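Local coordinates for protein PpBBE-like 1 D396N (Physcomitrella patens subsp. patens, PDB 6EO5) that oxidises cellobiose as a berberine bridge enzyme-like flavoprotein oxidase of the VAO family, carrying a bound FAD, at residues A[26-30]-A[31-35]; A[106-110]-A[111-115]; A[414-417]-A[418-422]. All coordinates share one frame; numbering follows the deposited sequence.

Contact 1: A[26-30]-A[31-35]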
loop_
_atom_site.group_PDB
_atom_site.type_symbol
_atom_site.label_atom_id
_atom_site.label_comp_id
_atom_site.label_asym_id
_atom_site.label_seq_id
_atom_site.Cartn_x
_atom_site.Cartn_y
_atom_site.Cartn_z
ATOM N N ALA A 26 -18.202 7.470 -18.466
ATOM C CA ALA A 26 -17.411 8.289 -19.374
ATOM C C ALA A 26 -16.823 7.373 -20.434
ATOM O O ALA A 26 -16.303 6.302 -20.107
ATOM C CB ALA A 26 -16.299 9.044 -18.641
ATOM N N PHE A 27 -16.924 7.783 -21.702
ATOM C CA PHE A 27 -16.551 6.913 -22.805
ATOM C C PHE A 27 -15.500 7.586 -23.683
ATOM O O PHE A 27 -15.410 8.820 -23.713
ATOM C CB PHE A 27 -17.780 6.531 -23.645
ATOM C CG PHE A 27 -18.520 5.336 -23.119
ATOM C CD1 PHE A 27 -19.465 5.473 -22.115
ATOM C CD2 PHE A 27 -18.257 4.068 -23.613
ATOM C CE1 PHE A 27 -20.145 4.367 -21.615
ATOM C CE2 PHE A 27 -18.935 2.951 -23.118
ATOM C CZ PHE A 27 -19.877 3.103 -22.119
ATOM N N PRO A 28 -14.672 6.800 -24.379
ATOM C CA PRO A 28 -13.518 7.376 -25.085
ATOM C C PRO A 28 -13.928 8.505 -26.014
ATOM O O PRO A 28 -14.972 8.457 -26.666
ATOM C CB PRO A 28 -12.956 6.187 -25.866
ATOM C CG PRO A 28 -13.367 4.997 -25.067
ATOM C CD PRO A 28 -14.709 5.330 -24.495
ATOM N N GLY A 29 -13.098 9.533 -26.063
ATOM C CA GLY A 29 -13.362 10.676 -26.897
ATOM C C GLY A 29 -14.013 11.837 -26.184
ATOM O O GLY A 29 -14.059 12.938 -26.747
ATOM N N THR A 30 -14.513 11.634 -24.972
ATOM C CA THR A 30 -15.101 12.707 -24.184
ATOM C C THR A 30 -14.092 13.274 -23.186
ATOM O O THR A 30 -13.041 12.688 -22.910
ATOM C CB THR A 30 -16.336 12.213 -23.437
ATOM O OG1 THR A 30 -15.925 11.434 -22.313
ATOM C CG2 THR A 30 -17.193 11.354 -24.347
ATOM N N SER A 31 -14.428 14.440 -22.644
ATOM C CA SER A 31 -13.543 15.076 -21.680
ATOM C C SER A 31 -13.639 14.430 -20.302
ATOM O O SER A 31 -12.683 14.507 -19.521
ATOM C CB SER A 31 -13.863 16.566 -21.578
ATOM O OG SER A 31 -15.062 16.766 -20.850
ATOM N N GLU A 32 -14.781 13.813 -19.977
ATOM C CA GLU A 32 -14.897 13.084 -18.716
ATOM C C GLU A 32 -13.961 11.887 -18.706
ATOM O O GLU A 32 -13.259 11.639 -17.720
ATOM C CB GLU A 32 -16.339 12.623 -18.483
ATOM C CG GLU A 32 -17.393 13.719 -18.506
ATOM C CD GLU A 32 -17.707 14.186 -19.915
ATOM O OE1 GLU A 32 -17.750 13.330 -20.842
ATOM O OE2 GLU A 32 -17.887 15.415 -20.089
ATOM N N TYR A 33 -13.951 11.129 -19.807
ATOM C CA TYR A 33 -13.052 9.990 -19.950
ATOM C C TYR A 33 -11.594 10.427 -19.881
ATOM O O TYR A 33 -10.764 9.751 -19.259
ATOM C CB TYR A 33 -13.360 9.278 -21.268
ATOM C CG TYR A 33 -12.453 8.142 -21.683
ATOM C CD1 TYR A 33 -11.302 8.377 -22.431
ATOM C CD2 TYR A 33 -12.779 6.824 -21.385
ATOM C CE1 TYR A 33 -10.486 7.331 -22.844
ATOM C CE2 TYR A 33 -11.968 5.766 -21.796
ATOM C CZ TYR A 33 -10.827 6.029 -22.526
ATOM O OH TYR A 33 -10.020 4.988 -22.936
ATOM N N SER A 34 -11.264 11.564 -20.499
ATOM C CA SER A 34 -9.888 12.044 -20.469
ATOM C C SER A 34 -9.418 12.330 -19.044
ATOM O O SER A 34 -8.339 11.883 -18.633
ATOM C CB SER A 34 -9.754 13.287 -21.332
ATOM O OG SER A 34 -8.603 14.004 -20.946
ATOM N N THR A 35 -10.207 13.077 -18.267
ATOM C CA THR A 35 -9.773 13.354 -16.903
ATOM C C THR A 35 -9.881 12.124 -16.006
ATOM O O THR A 35 -9.171 12.044 -14.998
ATOM C CB THR A 35 -10.560 14.526 -16.299
ATOM O OG1 THR A 35 -11.874 14.094 -15.946
ATOM C CG2 THR A 35 -10.661 15.687 -17.283
#
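Pro28 lies against one face of the Tyr33 ring. Its CA stands 3.5 Å from the ring centroid and 9° off the normal, a CH-pi contact, while Pro28 CG reaches along to the hydroxyl half of the ring, 3.6 Å from Tyr33 CE2. Tyr33 CG is anti to its backbone N (chi1 174°), which swings the ring back over the turn that leads into the helix. Ala26 CB packs against Tyr33 CB at 3.9 Å, at the root of the same side chain.

Thr30 is the N-cap of helix 31-36. Its OG1 accepts from Tyr33 N at 3.2 Å in a nearly straight bond of 169°, and its carbonyl O takes Ser34 N, the first bond of the helix. The same OG1 sits 3.0 Å from Phe27 O and 3.0 Å from Glu32 OE1, so two acceptors compete for its single proton. Bent at chi2, the Glu32 chain curls its carboxylate back to this cap.

A type II turn from Phe27 to Thr30, closed by Thr30 N to Phe27 O at 3.2 Å, leads into the cap, with Gly29 taking the positive phi. Further out, Tyr33 OH bonds to Pro48 O and its ring meets Phe51. Phe27 rests on helix 14-21, and Ala26 pairs by backbone with Phe51, so the turn links edge strand 24-26 of the four-stranded sheet to helix 31-36.

Contact 2: A[106-110]-A[111-115]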
loop_
_atom_site.group_PDB
_atom_site.type_symbol
_atom_site.label_atom_id
_atom_site.label_comp_id
_atom_site.label_asym_id
_atom_site.label_seq_id
_atom_site.Cartn_x
_atom_site.Cartn_y
_atom_site.Cartn_z
ATOM N N SER A 106 -19.091 4.882 9.537
ATOM C CA SER A 106 -19.731 4.812 10.842
ATOM C C SER A 106 -18.740 4.207 11.830
ATOM O O SER A 106 -17.981 3.306 11.473
ATOM C CB SER A 106 -21.027 3.996 10.799
ATOM O OG SER A 106 -20.769 2.617 10.619
ATOM N N TYR A 107 -18.739 4.727 13.057
ATOM C CA TYR A 107 -17.828 4.310 14.118
ATOM C C TYR A 107 -18.646 3.714 15.255
ATOM O O TYR A 107 -19.649 4.298 15.670
ATOM C CB TYR A 107 -16.983 5.500 14.610
ATOM C CG TYR A 107 -16.261 5.293 15.932
ATOM C CD1 TYR A 107 -15.511 4.148 16.170
ATOM C CD2 TYR A 107 -16.312 6.262 16.937
ATOM C CE1 TYR A 107 -14.853 3.957 17.381
ATOM C CE2 TYR A 107 -15.650 6.082 18.151
ATOM C CZ TYR A 107 -14.924 4.930 18.365
ATOM O OH TYR A 107 -14.270 4.732 19.559
ATOM N N ASN A 108 -18.237 2.548 15.739
ATOM C CA ASN A 108 -18.888 1.891 16.869
ATOM C C ASN A 108 -17.925 1.952 18.052
ATOM O O ASN A 108 -16.982 1.157 18.139
ATOM C CB ASN A 108 -19.268 0.459 16.516
ATOM C CG ASN A 108 -20.043 -0.231 17.621
ATOM O OD1 ASN A 108 -19.825 0.020 18.808
ATOM N ND2 ASN A 108 -20.952 -1.114 17.235
ATOM N N LYS A 109 -18.174 2.888 18.973
ATOM C CA LYS A 109 -17.226 3.130 20.057
ATOM C C LYS A 109 -17.127 1.931 20.986
ATOM O O LYS A 109 -16.026 1.554 21.412
ATOM C CB LYS A 109 -17.625 4.378 20.842
ATOM C CG LYS A 109 -16.686 4.694 22.000
ATOM C CD LYS A 109 -17.184 5.858 22.835
ATOM C CE LYS A 109 -16.337 6.037 24.087
ATOM N NZ LYS A 109 -16.280 7.467 24.513
ATOM N N ALA A 110 -18.265 1.320 21.314
ATOM C CA ALA A 110 -18.245 0.202 22.248
ATOM C C ALA A 110 -17.545 -1.009 21.647
ATOM O O ALA A 110 -16.820 -1.723 22.348
ATOM C CB ALA A 110 -19.667 -0.153 22.670
ATOM N N ALA A 111 -17.745 -1.251 20.349
ATOM C CA ALA A 111 -17.165 -2.412 19.686
ATOM C C ALA A 111 -15.752 -2.164 19.178
ATOM O O ALA A 111 -15.060 -3.135 18.851
ATOM C CB ALA A 111 -18.050 -2.861 18.519
ATOM N N LYS A 112 -15.319 -0.898 19.123
ATOM C CA LYS A 112 -14.008 -0.509 18.602
ATOM C C LYS A 112 -13.858 -0.942 17.143
ATOM O O LYS A 112 -12.843 -1.511 16.734
ATOM C CB LYS A 112 -12.874 -1.064 19.471
ATOM C CG LYS A 112 -12.647 -0.308 20.756
ATOM C CD LYS A 112 -12.121 -1.244 21.852
ATOM C CE LYS A 112 -12.074 -0.558 23.235
ATOM N NZ LYS A 112 -13.404 -0.007 23.694
ATOM N N THR A 113 -14.901 -0.685 16.358
ATOM C CA THR A 113 -14.906 -0.991 14.937
ATOM C C THR A 113 -15.433 0.213 14.166
ATOM O O THR A 113 -16.036 1.127 14.737
ATOM C CB THR A 113 -15.763 -2.227 14.608
ATOM O OG1 THR A 113 -17.158 -1.883 14.655
ATOM C CG2 THR A 113 -15.492 -3.347 15.603
ATOM N N ALA A 114 -15.187 0.208 12.856
ATOM C CA ALA A 114 -15.718 1.235 11.975
ATOM C C ALA A 114 -16.054 0.592 10.640
ATOM O O ALA A 114 -15.451 -0.414 10.255
ATOM C CB ALA A 114 -14.734 2.397 11.783
ATOM N N VAL A 115 -17.028 1.171 9.941
ATOM C CA VAL A 115 -17.409 0.735 8.602
ATOM C C VAL A 115 -16.892 1.769 7.618
ATOM O O VAL A 115 -17.173 2.965 7.764
ATOM C CB VAL A 115 -18.927 0.560 8.465
ATOM C CG1 VAL A 115 -19.283 0.301 7.010
ATOM C CG2 VAL A 115 -19.404 -0.572 9.339
#
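With Asn108 CG anti to the backbone N (chi1 -176°), the amide of this side chain leans over the turn, where OD1 receives Ala111 N at 2.9 Å. The bond is fairly straight at hydrogen, 158°, but the N-H comes from above the plane of the amide rather than along a lone pair. Ala111 CB tucks in beside the same amide, 3.4 Å from Asn108 CG, so one short side chain both bonds the turn and packs on it.

Tyr107 leaves the other face of the hairpin. Its chi1 of 165° folds the ring toward the turn, so that Thr113 O lies at the ring edge, 3.4 Å from Tyr107 CD1, and Lys109 N sits over the ring centre. Ala114 is its non-hydrogen-bonded partner and shares that face; helix 122-133 packs there, Ala132 meeting Tyr107 and Leu129 meeting Ala114.

Backbone bonds fix the register. Asn108 N gives to Thr113 O at 2.8 Å, and Ser106 exchanges two bonds with Val115, the shorter being Val115 N to Ser106 O at 2.8 Å. On the face shared with Asn108 and Thr113, Ser106 OG approaches Val115 CB at 3.5 Å. Nearer the turn, Lys112 N and Thr113 N both make weak bonds to Asn108 O.

Strand 113-117 also pairs with strand 207-217, leaving 105-108 as the outer arm. Lys112, in its left-handed backbone conformation, and Thr113 together opposite Asn108 form a G1 beta bulge, here closing a surface hairpin in the FAD-binding part of the fold.

Contact 3: A[414-417]-A[418-422]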
loop_
_atom_site.group_PDB
_atom_site.type_symbol
_atom_site.label_atom_id
_atom_site.label_comp_id
_atom_site.label_asym_id
_atom_site.label_seq_id
_atom_site.Cartn_x
_atom_site.Cartn_y
_atom_site.Cartn_z
ATOM N N ARG A 414 18.934 -3.685 -12.010
ATOM C CA ARG A 414 20.274 -4.023 -11.544
ATOM C C ARG A 414 20.354 -3.930 -10.027
ATOM O O ARG A 414 20.889 -4.828 -9.362
ATOM C CB ARG A 414 21.299 -3.081 -12.166
ATOM C CG ARG A 414 21.675 -3.362 -13.584
ATOM C CD ARG A 414 22.776 -2.404 -13.983
ATOM N NE ARG A 414 22.297 -1.051 -14.285
ATOM C CZ ARG A 414 22.165 -0.569 -15.525
ATOM N NH1 ARG A 414 22.493 -1.340 -16.576
ATOM N NH2 ARG A 414 21.716 0.682 -15.717
ATOM N N TYR A 415 19.834 -2.832 -9.465
ATOM C CA TYR A 415 19.874 -2.627 -8.025
ATOM C C TYR A 415 19.175 -3.763 -7.293
ATOM O O TYR A 415 19.707 -4.311 -6.318
ATOM C CB TYR A 415 19.236 -1.282 -7.685
ATOM C CG TYR A 415 19.126 -0.976 -6.192
ATOM C CD1 TYR A 415 18.089 -1.503 -5.415
ATOM C CD2 TYR A 415 20.043 -0.144 -5.568
ATOM C CE1 TYR A 415 17.989 -1.223 -4.058
ATOM C CE2 TYR A 415 19.946 0.145 -4.218
ATOM C CZ TYR A 415 18.925 -0.392 -3.470
ATOM O OH TYR A 415 18.838 -0.089 -2.138
ATOM N N TRP A 416 17.971 -4.129 -7.749
ATOM C CA TRP A 416 17.250 -5.229 -7.114
ATOM C C TRP A 416 18.069 -6.513 -7.143
ATOM O O TRP A 416 18.066 -7.279 -6.175
ATOM C CB TRP A 416 15.900 -5.449 -7.796
ATOM C CG TRP A 416 15.019 -6.428 -7.069
ATOM C CD1 TRP A 416 14.032 -6.128 -6.173
ATOM C CD2 TRP A 416 15.055 -7.867 -7.160
ATOM N NE1 TRP A 416 13.454 -7.284 -5.701
ATOM C CE2 TRP A 416 14.058 -8.365 -6.294
ATOM C CE3 TRP A 416 15.829 -8.777 -7.894
ATOM C CZ2 TRP A 416 13.814 -9.733 -6.135
ATOM C CZ3 TRP A 416 15.585 -10.136 -7.736
ATOM C CH2 TRP A 416 14.588 -10.599 -6.857
ATOM N N LYS A 417 18.790 -6.761 -8.242
ATOM C CA LYS A 417 19.554 -7.997 -8.338
ATOM C C LYS A 417 20.781 -7.976 -7.434
ATOM O O LYS A 417 21.183 -9.031 -6.924
ATOM C CB LYS A 417 19.949 -8.259 -9.790
ATOM C CG LYS A 417 18.777 -8.702 -10.655
ATOM C CD LYS A 417 19.216 -8.973 -12.079
ATOM C CE LYS A 417 18.020 -9.211 -12.977
ATOM N NZ LYS A 417 18.439 -9.487 -14.382
ATOM N N VAL A 418 21.386 -6.801 -7.221
ATOM C CA VAL A 418 22.489 -6.691 -6.266
ATOM C C VAL A 418 22.001 -7.013 -4.859
ATOM O O VAL A 418 22.568 -7.867 -4.167
ATOM C CB VAL A 418 23.131 -5.292 -6.329
ATOM C CG1 VAL A 418 24.141 -5.121 -5.202
ATOM C CG2 VAL A 418 23.795 -5.065 -7.675
ATOM N N VAL A 419 20.935 -6.342 -4.414
ATOM C CA VAL A 419 20.442 -6.595 -3.065
ATOM C C VAL A 419 20.008 -8.051 -2.916
ATOM O O VAL A 419 20.201 -8.660 -1.856
ATOM C CB VAL A 419 19.296 -5.624 -2.703
ATOM C CG1 VAL A 419 18.703 -5.983 -1.321
ATOM C CG2 VAL A 419 19.794 -4.180 -2.737
ATOM N N ARG A 420 19.429 -8.633 -3.977
ATOM C CA ARG A 420 18.896 -9.998 -3.914
ATOM C C ARG A 420 19.932 -10.998 -3.405
ATOM O O ARG A 420 19.594 -11.937 -2.672
ATOM C CB ARG A 420 18.399 -10.426 -5.296
ATOM C CG ARG A 420 18.035 -11.905 -5.402
ATOM C CD ARG A 420 16.829 -12.165 -4.549
ATOM N NE ARG A 420 16.377 -13.548 -4.592
ATOM C CZ ARG A 420 16.661 -14.460 -3.665
ATOM N NH1 ARG A 420 17.427 -14.148 -2.629
ATOM N NH2 ARG A 420 16.175 -15.689 -3.775
ATOM N N THR A 421 21.198 -10.803 -3.789
ATOM C CA THR A 421 22.291 -11.652 -3.325
ATOM C C THR A 421 22.377 -11.696 -1.801
ATOM O O THR A 421 22.791 -12.713 -1.233
ATOM C CB THR A 421 23.610 -11.146 -3.918
ATOM O OG1 THR A 421 23.621 -11.384 -5.330
ATOM C CG2 THR A 421 24.806 -11.827 -3.279
ATOM N N TYR A 422 21.985 -10.620 -1.118
ATOM C CA TYR A 422 22.170 -10.529 0.322
ATOM C C TYR A 422 20.868 -10.603 1.107
ATOM O O TYR A 422 20.903 -10.516 2.336
ATOM C CB TYR A 422 22.915 -9.235 0.682
ATOM C CG TYR A 422 24.220 -9.057 -0.055
ATOM C CD1 TYR A 422 25.397 -9.625 0.422
ATOM C CD2 TYR A 422 24.275 -8.341 -1.251
ATOM C CE1 TYR A 422 26.594 -9.473 -0.266
ATOM C CE2 TYR A 422 25.464 -8.177 -1.936
ATOM C CZ TYR A 422 26.617 -8.744 -1.437
ATOM O OH TYR A 422 27.797 -8.582 -2.125
#
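Across this last part of helix 405-420 the backbone follows the alpha-helical i to i+4 pattern: Val418 N bonds to Arg414 O at 3.0 Å, Val419 N to Tyr415 O at 3.0 Å in an almost linear bond, and Arg420 N to Trp416 O at 2.9 Å. Two aromatic residues, adjacent in sequence, each use that spacing to meet an aliphatic group one turn on.

Tyr415 comes first. A chi1 of 176° turns the ring away from the backbone N and forward along the helix, until one face meets the CG2 branch of Val419. That methyl lies 4.1 Å from the ring centroid, 28° off the normal, and touches nearest at Tyr415 CE1, 3.7 Å away, so the CH-pi contact is displaced from the middle of the ring. Both residues are buried against the seven-stranded antiparallel sheet: Tyr415 meets Phe363 and Met395, Val419 meets Ile393 and Ile336. Helix 345-355 lies alongside, touching Tyr415 through Met351 and Met355 and Val418 through Ala350.

Trp416 holds its indole toward the strands at the sheet's end. NE1 bonds to Ser335 O, which fixes the rotation of the ring, and Lys334 makes a cation-pi contact with it. Arg420 runs side by side with the indole in the same direction, its CB over the six-membered ring at 4.1 Å from the centroid. Trp416 and Arg420 also touch a crystal neighbour, so the lattice may influence this pose. The Arg420 chain, bent at chi2, carries its methylenes past the benzene part of the indole: CD comes to 3.6 Å from Trp416 CH2, and the guanidinium stands nearly perpendicular to the ring, at 81°.

In the fold
The three contacts follow one another along the chain and never touch; their centres are about 39 Å (1 and 2), 42 Å (1 and 3) and 44 Å (2 and 3) apart. Contact 1 lies at the edge strand of the mixed four-stranded sheet, contact 2 at the outer hairpin of the six-stranded antiparallel sheet, and contact 3 on a helix packed against the seven-stranded antiparallel sheet, on the opposite side of the chain's centre from contact 2. In this family the first two sheets belong to the FAD-binding half and the third to the substrate-binding half. The side chain of Val115 in contact 2 is about 13 Å from the bound FAD, so it does not touch the cofactor.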